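Local coordinates for penicillin-binding protein 2 (Pbp2) (Helicobacter pylori, PDB 5LP5) that probably cross-links peptidoglycan as a penicillin-binding transpeptidase of cell-shape maintenance and forms a complex with the rod shape-determining protein MreC, at residues 64-69 with 152-157. Sequence-based numbering, arbitrary orientation.
Sequences LATNEL and YYPNNA
Thr66 and Tyr152 form an antiparallel hydrogen-bonded pair, the one bridge between segments 64-69 and 152-157, and illustrate how a ladder ends: one reciprocal pair of backbone bonds, then a turn. Thr66 N donates to Tyr152 O (2.9 Å), in the carbonyl plane, whereas Tyr152 N reaches Thr66 O (2.7 Å) from above that carbonyl's plane. The two side chains lie side by side on the same face of the sheet, and Thr66 CG2 meets the edge of the Tyr152 ring at CD2 (3.9 Å). With CG anti to its backbone N (chi1 -177°), Tyr152 offers one ring face to Glu68, whose chain, extended beyond CG, lays OE2 over the ring centre, 3.5 Å above the plane; carboxylate and ring planes are 25° apart, a packing contact and not a hydrogen bond. Past the bridge comes a type I turn, Tyr153 to Asn156, where Pro154 CD lies against the Leu64 carbonyl. Ala65 CB approaches the Tyr153 ring obliquely, 3.8 Å from CE1, while Tyr153 OH is hydrogen-bonded to Glu192 OE2. Thr66 OG1, anti to its own N, is hydrogen-bonded to Asn55 OD1. Leu64 and Ala65 both bond to the Ile56 backbone in a classic beta bulge, where the chain turns a corner. Strands 63-76 and 144-152 pair onward through Glu68 and Lys150; Asn155 touches helix 237-246, and the turn leads to helix 160-163.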
loop_
_atom_site.group_PDB
_atom_site.type_symbol
_atom_site.label_atom_id
_atom_site.label_comp_id
_atom_site.label_asym_id
_atom_site.label_seq_id
_atom_site.Cartn_x
_atom_site.Cartn_y
_atom_site.Cartn_z
ATOM N N LEU A 64 -4.423 10.817 0.729
ATOM C CA LEU A 64 -3.225 11.598 0.463
ATOM C C LEU A 64 -2.021 10.691 0.264
ATOM O O LEU A 64 -1.179 10.949 -0.619
ATOM C CB LEU A 64 -2.969 12.568 1.614
ATOM C CG LEU A 64 -4.056 13.626 1.803
ATOM C CD1 LEU A 64 -3.917 14.352 3.134
ATOM C CD2 LEU A 64 -4.042 14.599 0.642
ATOM N N ALA A 65 -1.963 9.642 1.091
ATOM C CA ALA A 65 -0.882 8.653 1.077
ATOM C C ALA A 65 -1.426 7.252 1.315
ATOM O O ALA A 65 -2.186 7.004 2.257
ATOM C CB ALA A 65 0.183 8.972 2.126
ATOM N N THR A 66 -0.989 6.329 0.470
ATOM C CA THR A 66 -1.469 4.973 0.514
ATOM C C THR A 66 -0.426 3.977 -0.001
ATOM O O THR A 66 0.710 4.344 -0.294
ATOM C CB THR A 66 -2.774 4.865 -0.284
ATOM O OG1 THR A 66 -3.388 3.624 0.024
ATOM C CG2 THR A 66 -2.546 4.977 -1.779
ATOM N N ASN A 67 -0.827 2.711 -0.123
ATOM C CA ASN A 67 0.068 1.639 -0.597
ATOM C C ASN A 67 -0.472 0.929 -1.860
ATOM O O ASN A 67 -1.669 0.765 -2.003
ATOM C CB ASN A 67 0.245 0.623 0.520
ATOM C CG ASN A 67 0.848 1.220 1.772
ATOM O OD1 ASN A 67 1.701 2.109 1.707
ATOM N ND2 ASN A 67 0.431 0.706 2.929
ATOM N N GLU A 68 0.420 0.521 -2.761
ATOM C CA GLU A 68 0.039 -0.195 -3.991
ATOM C C GLU A 68 0.641 -1.577 -4.012
ATOM O O GLU A 68 1.843 -1.741 -3.817
ATOM C CB GLU A 68 0.487 0.535 -5.249
ATOM C CG GLU A 68 -0.520 1.554 -5.732
ATOM C CD GLU A 68 -0.235 2.045 -7.141
ATOM O OE1 GLU A 68 0.731 1.562 -7.777
ATOM O OE2 GLU A 68 -1.005 2.904 -7.621
ATOM N N LEU A 69 -0.217 -2.564 -4.247
ATOM C CA LEU A 69 0.198 -3.944 -4.264
ATOM C C LEU A 69 0.914 -4.254 -5.569
ATOM O O LEU A 69 0.363 -4.143 -6.649
ATOM C CB LEU A 69 -1.017 -4.834 -4.083
ATOM C CG LEU A 69 -0.764 -6.312 -3.945
ATOM C CD1 LEU A 69 0.309 -6.594 -2.906
ATOM C CD2 LEU A 69 -2.072 -7.005 -3.569
ATOM N N TYR A 152 2.476 5.050 -2.238
ATOM C CA TYR A 152 1.858 5.775 -3.348
ATOM C C TYR A 152 1.124 7.034 -2.884
ATOM O O TYR A 152 0.274 6.985 -2.004
ATOM C CB TYR A 152 0.892 4.855 -4.095
ATOM C CG TYR A 152 0.249 5.499 -5.302
ATOM C CD1 TYR A 152 1.001 5.828 -6.437
ATOM C CD2 TYR A 152 -1.102 5.790 -5.304
ATOM C CE1 TYR A 152 0.412 6.436 -7.534
ATOM C CE2 TYR A 152 -1.704 6.375 -6.396
ATOM C CZ TYR A 152 -0.952 6.701 -7.505
ATOM O OH TYR A 152 -1.580 7.304 -8.567
ATOM N N TYR A 153 1.455 8.155 -3.512
ATOM C CA TYR A 153 0.868 9.455 -3.206
ATOM C C TYR A 153 0.005 9.831 -4.410
ATOM O O TYR A 153 0.515 10.263 -5.446
ATOM C CB TYR A 153 1.977 10.487 -2.913
ATOM C CG TYR A 153 2.900 10.023 -1.799
ATOM C CD1 TYR A 153 2.661 10.371 -0.490
ATOM C CD2 TYR A 153 3.985 9.177 -2.059
ATOM C CE1 TYR A 153 3.488 9.923 0.538
ATOM C CE2 TYR A 153 4.812 8.722 -1.037
ATOM C CZ TYR A 153 4.555 9.098 0.255
ATOM O OH TYR A 153 5.347 8.662 1.275
ATOM N N PRO A 154 -1.315 9.617 -4.292
ATOM C CA PRO A 154 -2.231 9.813 -5.406
ATOM C C PRO A 154 -2.146 11.192 -6.007
ATOM O O PRO A 154 -2.172 11.331 -7.232
ATOM C CB PRO A 154 -3.618 9.608 -4.796
ATOM C CG PRO A 154 -3.422 9.410 -3.353
ATOM C CD PRO A 154 -1.996 9.083 -3.107
ATOM N N ASN A 155 -2.021 12.211 -5.171
ATOM C CA ASN A 155 -2.024 13.579 -5.696
ATOM C C ASN A 155 -0.652 14.114 -6.088
ATOM O O ASN A 155 -0.508 15.287 -6.400
ATOM C CB ASN A 155 -2.693 14.511 -4.697
ATOM C CG ASN A 155 -4.085 14.072 -4.375
ATOM O OD1 ASN A 155 -5.047 14.566 -4.942
ATOM N ND2 ASN A 155 -4.198 13.123 -3.488
ATOM N N ASN A 156 0.348 13.250 -6.088
ATOM C CA ASN A 156 1.698 13.622 -6.486
ATOM C C ASN A 156 2.375 14.703 -5.652
ATOM O O ASN A 156 2.947 14.387 -4.605
ATOM C CB ASN A 156 1.729 13.955 -7.974
ATOM C CG ASN A 156 1.530 12.724 -8.821
ATOM O OD1 ASN A 156 2.387 11.846 -8.892
ATOM N ND2 ASN A 156 0.372 12.624 -9.411
ATOM N N ALA A 157 2.330 15.952 -6.111
ATOM C CA ALA A 157 3.042 17.052 -5.447
ATOM C C ALA A 157 2.131 17.904 -4.577
ATOM O O ALA A 157 2.530 18.952 -4.072
ATOM C CB ALA A 157 3.760 17.931 -6.465
#